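Local atomic coordinates of lipoprotein (Colwellia psychrerythraea, PDB entry 3O0Y), a protein that is a putative lipoprotein of unknown function, largely helical, whose DUF885 family belongs to a clan of metallopeptidase-like proteins and which may bind lipid. Residues Gly172-Asp175 against Lys176-Ala179; Ala248-Gln252 against Val253-Ala257. All blocks are in the same frame, centred on the assembly; numbering follows the deposited sequence.

Contact 1. Residues Gly172-Asp175 against Lys176-Ala179; sequences GQFD and KLAA
Leu177 lays its CD2 methyl over one face of the Phe174 ring, 4.1 Å from the ring centroid and 14° off the normal, a CH-pi contact in the first turn of helix 174-190. The methyl is shifted toward the rim, where CD2 and CE2 of Phe174 are its nearest ring atoms. The two side chains run side by side and point the same way. In Leu177 the CG lies anti to the backbone N (chi1 175°), and CD2 continues the chain, anti to CA, which carries it out over the ring of Phe174. Phe174 has an unusual chi1 of -95°, which helps present the face of the ring to that methyl.

Gln173 is the N-cap residue, and here its carbonyl opens the bonding of the turn: Leu177 N reaches Gln173 O at 3.1 Å, in the carbonyl plane and nearly straight. The next bond, Ala178 N to Phe174 O, is 2.9 Å long, with the donor tilted out of the carbonyl plane. Ala179 N closes on Asp175 O at 3.0 Å. Asp175 itself folds its carboxylate back beside the backbone, and its OD1 comes to 3.0 Å from Lys176 N. The Lys176 chain runs out extended to a cation-pi contact with Phe70.

Inward, Phe174 and Leu177 share Ile148 of helix 144-154, while Phe174 also meets Val254 and Tyr258, and Ala178 meets Ala257 and Val261, all on helix 236-268.

Contact 2. Residues Ala248-Gln252 against Val253-Ala257; sequences AKVSQ and VVYPA
Lys249 O takes two backbone donors at once, Val254 N at 3.0 Å and Val253 N at 2.8 Å. The bond from Val254 lies in the carbonyl plane with an N-H...O angle of 162°; that from Val253 comes from above the plane and is more bent, at 144°. One residue on, Tyr255 N meets Val250 O at 2.8 Å, nearly along the C=O axis. Before the change of spacing, Gln252 N still pairs with Ala248 O in the ordinary way.

Val254 to Lys249 and Tyr255 to Val250 are both five-residue steps, so helix 236-268 widens here into a pi-type turn, often called a pi-bulge. Pro256 follows directly and has no N-H to give; its CD lies 3.5 Å from Ser251 O and its CG faces Gln252 O, and the helix kinks at this point. Regular spacing resumes with Ala257 N on Val253 O.

Tyr255 swings its ring back across Val250, the two side chains crossing at a slant. CG1 of Val250, anti to its own backbone N at chi1 169°, touches CE1 of the tyrosine at 3.6 Å, while Tyr255 CD1 stands 3.3 Å from Val250 O. Beyond the ring, Tyr255 OH is hydrogen-bonded to Gly213 O, tying the widened turn to the loop before helix 219-228. With an alanine here, the Gly213 carbonyl would probably be left without this partner and a gap would be likely to open beside CG1 of Val250. The other neighbours of Val250 include Phe220 and Val221 of helix 219-228.

Both contacts are local and lie on the same side of the molecule, far from the centre of the chain, their centres 9 Å apart. Each is partly buried, contact 1 the more so: Phe174, Leu177, Ala178, Val250 and Val254 are buried, Asp175, Lys176 and Gln252 exposed. They belong to different helices that pack on each other: Ala257 CB meets Phe174 O at 3.3 Å, and CG1 of Val253 lies 3.6 Å from Gly172 O. Contact 1 starts a helix with regular four-residue bonding and a methyl-on-ring contact, whereas contact 2 sits mid-helix, where bonding slips to five-residue steps and a tyrosine hydroxyl reaches a separate loop.

Contact 1. Residues Gly172-Asp175 against Lys176-Ala179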
loop_
_atom_site.group_PDB
_atom_site.type_symbol
_atom_site.label_atom_id
_atom_site.label_comp_id
_atom_site.label_asym_id
_atom_site.label_seq_id
_atom_site.Cartn_x
_atom_site.Cartn_y
_atom_site.Cartn_z
ATOM N N GLY A 172 21.745 5.447 -15.084
ATOM C CA GLY A 172 22.138 6.381 -16.113
ATOM C C GLY A 172 21.012 7.126 -16.744
ATOM O O GLY A 172 21.241 8.153 -17.357
ATOM N N GLN A 173 19.778 6.681 -16.516
ATOM C CA GLN A 173 18.605 7.380 -17.081
ATOM C C GLN A 173 17.908 8.298 -16.084
ATOM O O GLN A 173 16.810 8.827 -16.360
ATOM C CB GLN A 173 17.639 6.323 -17.576
ATOM C CG GLN A 173 18.239 5.521 -18.749
ATOM C CD GLN A 173 17.368 4.414 -19.125
ATOM O OE1 GLN A 173 17.556 3.259 -18.705
ATOM N NE2 GLN A 173 16.357 4.746 -19.896
ATOM N N PHE A 174 18.545 8.534 -14.936
ATOM C CA PHE A 174 17.886 9.339 -13.891
ATOM C C PHE A 174 17.799 10.806 -14.290
ATOM O O PHE A 174 16.929 11.572 -13.773
ATOM C CB PHE A 174 18.574 9.184 -12.561
ATOM C CG PHE A 174 17.958 8.152 -11.685
ATOM C CD1 PHE A 174 17.857 6.857 -12.106
ATOM C CD2 PHE A 174 17.478 8.465 -10.446
ATOM C CE1 PHE A 174 17.351 5.884 -11.299
ATOM C CE2 PHE A 174 16.975 7.506 -9.640
ATOM C CZ PHE A 174 16.844 6.201 -10.111
ATOM N N ASP A 175 18.640 11.214 -15.243
ATOM C CA ASP A 175 18.500 12.577 -15.756
ATOM C C ASP A 175 17.163 12.798 -16.477
ATOM O O ASP A 175 16.467 13.792 -16.231
ATOM C CB ASP A 175 19.656 13.007 -16.680
ATOM C CG ASP A 175 19.966 12.000 -17.813
ATOM O OD1 ASP A 175 19.528 10.827 -17.821
ATOM O OD2 ASP A 175 20.778 12.387 -18.703
ATOM N N LYS A 176 16.789 11.859 -17.339
ATOM C CA LYS A 176 15.520 12.002 -18.024
ATOM C C LYS A 176 14.388 11.801 -17.035
ATOM O O LYS A 176 13.376 12.449 -17.153
ATOM C CB LYS A 176 15.405 11.029 -19.206
ATOM C CG LYS A 176 14.174 11.271 -20.071
ATOM C CD LYS A 176 14.258 10.552 -21.434
ATOM C CE LYS A 176 12.890 10.490 -22.120
ATOM N NZ LYS A 176 12.919 9.593 -23.315
ATOM N N LEU A 177 14.524 10.864 -16.108
ATOM C CA LEU A 177 13.472 10.685 -15.080
ATOM C C LEU A 177 13.152 12.042 -14.429
ATOM O O LEU A 177 11.990 12.512 -14.419
ATOM C CB LEU A 177 13.922 9.729 -13.999
ATOM C CG LEU A 177 13.013 9.518 -12.816
ATOM C CD1 LEU A 177 11.633 8.954 -13.301
ATOM C CD2 LEU A 177 13.718 8.615 -11.776
ATOM N N ALA A 178 14.204 12.683 -13.923
ATOM C CA ALA A 178 14.065 13.987 -13.238
ATOM C C ALA A 178 13.486 15.069 -14.123
ATOM O O ALA A 178 12.602 15.774 -13.668
ATOM C CB ALA A 178 15.365 14.446 -12.662
ATOM N N ALA A 179 13.939 15.179 -15.363
ATOM C CA ALA A 179 13.447 16.277 -16.246
ATOM C C ALA A 179 11.968 16.072 -16.548
ATOM O O ALA A 179 11.218 17.009 -16.515
ATOM C CB ALA A 179 14.240 16.355 -17.499
#

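Contact 2. Residues Ala248-Gln252 against Val253-Ala257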
loop_
_atom_site.group_PDB
_atom_site.type_symbol
_atom_site.label_atom_id
_atom_site.label_comp_id
_atom_site.label_asym_id
_atom_site.label_seq_id
_atom_site.Cartn_x
_atom_site.Cartn_y
_atom_site.Cartn_z
ATOM N N ALA A 248 30.084 6.040 -10.402
ATOM C CA ALA A 248 30.073 7.049 -11.450
ATOM C C ALA A 248 28.654 7.495 -11.826
ATOM O O ALA A 248 28.382 8.697 -11.937
ATOM C CB ALA A 248 30.815 6.574 -12.673
ATOM N N LYS A 249 27.738 6.555 -12.030
ATOM C CA LYS A 249 26.359 6.982 -12.326
ATOM C C LYS A 249 25.732 7.758 -11.183
ATOM O O LYS A 249 24.966 8.700 -11.408
ATOM C CB LYS A 249 25.468 5.804 -12.690
ATOM C CG LYS A 249 25.887 5.004 -13.909
ATOM C CD LYS A 249 25.910 5.829 -15.143
ATOM C CE LYS A 249 26.207 4.959 -16.369
ATOM N NZ LYS A 249 26.359 5.794 -17.574
ATOM N N VAL A 250 25.972 7.324 -9.970
ATOM C CA VAL A 250 25.333 7.951 -8.798
ATOM C C VAL A 250 25.848 9.391 -8.722
ATOM O O VAL A 250 25.057 10.348 -8.564
ATOM C CB VAL A 250 25.598 7.185 -7.513
ATOM C CG1 VAL A 250 25.173 7.988 -6.242
ATOM C CG2 VAL A 250 24.890 5.797 -7.510
ATOM N N SER A 251 27.172 9.561 -8.848
ATOM C CA SER A 251 27.798 10.873 -8.740
ATOM C C SER A 251 27.446 11.763 -9.878
ATOM O O SER A 251 27.173 12.967 -9.707
ATOM C CB SER A 251 29.335 10.713 -8.700
ATOM O OG SER A 251 29.933 11.985 -8.640
ATOM N N GLN A 252 27.503 11.223 -11.074
ATOM C CA GLN A 252 27.372 12.056 -12.251
ATOM C C GLN A 252 25.950 12.262 -12.773
ATOM O O GLN A 252 25.679 13.272 -13.479
ATOM C CB GLN A 252 28.224 11.488 -13.363
ATOM C CG GLN A 252 29.717 11.456 -12.989
ATOM C CD GLN A 252 30.552 10.611 -13.944
ATOM O OE1 GLN A 252 30.149 10.341 -15.076
ATOM N NE2 GLN A 252 31.755 10.218 -13.489
ATOM N N VAL A 253 25.082 11.283 -12.487
ATOM C CA VAL A 253 23.736 11.315 -13.053
ATOM C C VAL A 253 22.688 11.449 -11.912
ATOM O O VAL A 253 21.909 12.407 -11.917
ATOM C CB VAL A 253 23.460 10.148 -13.940
ATOM C CG1 VAL A 253 22.098 10.333 -14.599
ATOM C CG2 VAL A 253 24.560 10.055 -15.083
ATOM N N VAL A 254 22.721 10.557 -10.922
ATOM C CA VAL A 254 21.687 10.547 -9.888
ATOM C C VAL A 254 21.697 11.798 -9.067
ATOM O O VAL A 254 20.638 12.424 -8.896
ATOM C CB VAL A 254 21.778 9.313 -8.982
ATOM C CG1 VAL A 254 20.715 9.349 -7.875
ATOM C CG2 VAL A 254 21.603 8.025 -9.896
ATOM N N TYR A 255 22.892 12.194 -8.588
ATOM C CA TYR A 255 23.005 13.346 -7.689
ATOM C C TYR A 255 22.500 14.642 -8.328
ATOM O O TYR A 255 21.622 15.298 -7.740
ATOM C CB TYR A 255 24.421 13.475 -7.130
ATOM C CG TYR A 255 24.560 12.809 -5.841
ATOM C CD1 TYR A 255 24.045 11.546 -5.631
ATOM C CD2 TYR A 255 25.291 13.391 -4.794
ATOM C CE1 TYR A 255 24.144 10.936 -4.422
ATOM C CE2 TYR A 255 25.386 12.771 -3.577
ATOM C CZ TYR A 255 24.822 11.546 -3.393
ATOM O OH TYR A 255 24.910 10.866 -2.201
ATOM N N PRO A 256 22.982 15.001 -9.512
ATOM C CA PRO A 256 22.429 16.184 -10.153
ATOM C C PRO A 256 20.909 16.107 -10.483
ATOM O O PRO A 256 20.214 17.159 -10.467
ATOM C CB PRO A 256 23.243 16.297 -11.433
ATOM C CG PRO A 256 24.560 15.669 -11.068
ATOM C CD PRO A 256 24.114 14.463 -10.293
ATOM N N ALA A 257 20.415 14.890 -10.772
ATOM C CA ALA A 257 18.989 14.708 -11.065
ATOM C C ALA A 257 18.172 15.085 -9.815
ATOM O O ALA A 257 17.275 15.943 -9.899
ATOM C CB ALA A 257 18.710 13.245 -11.554
#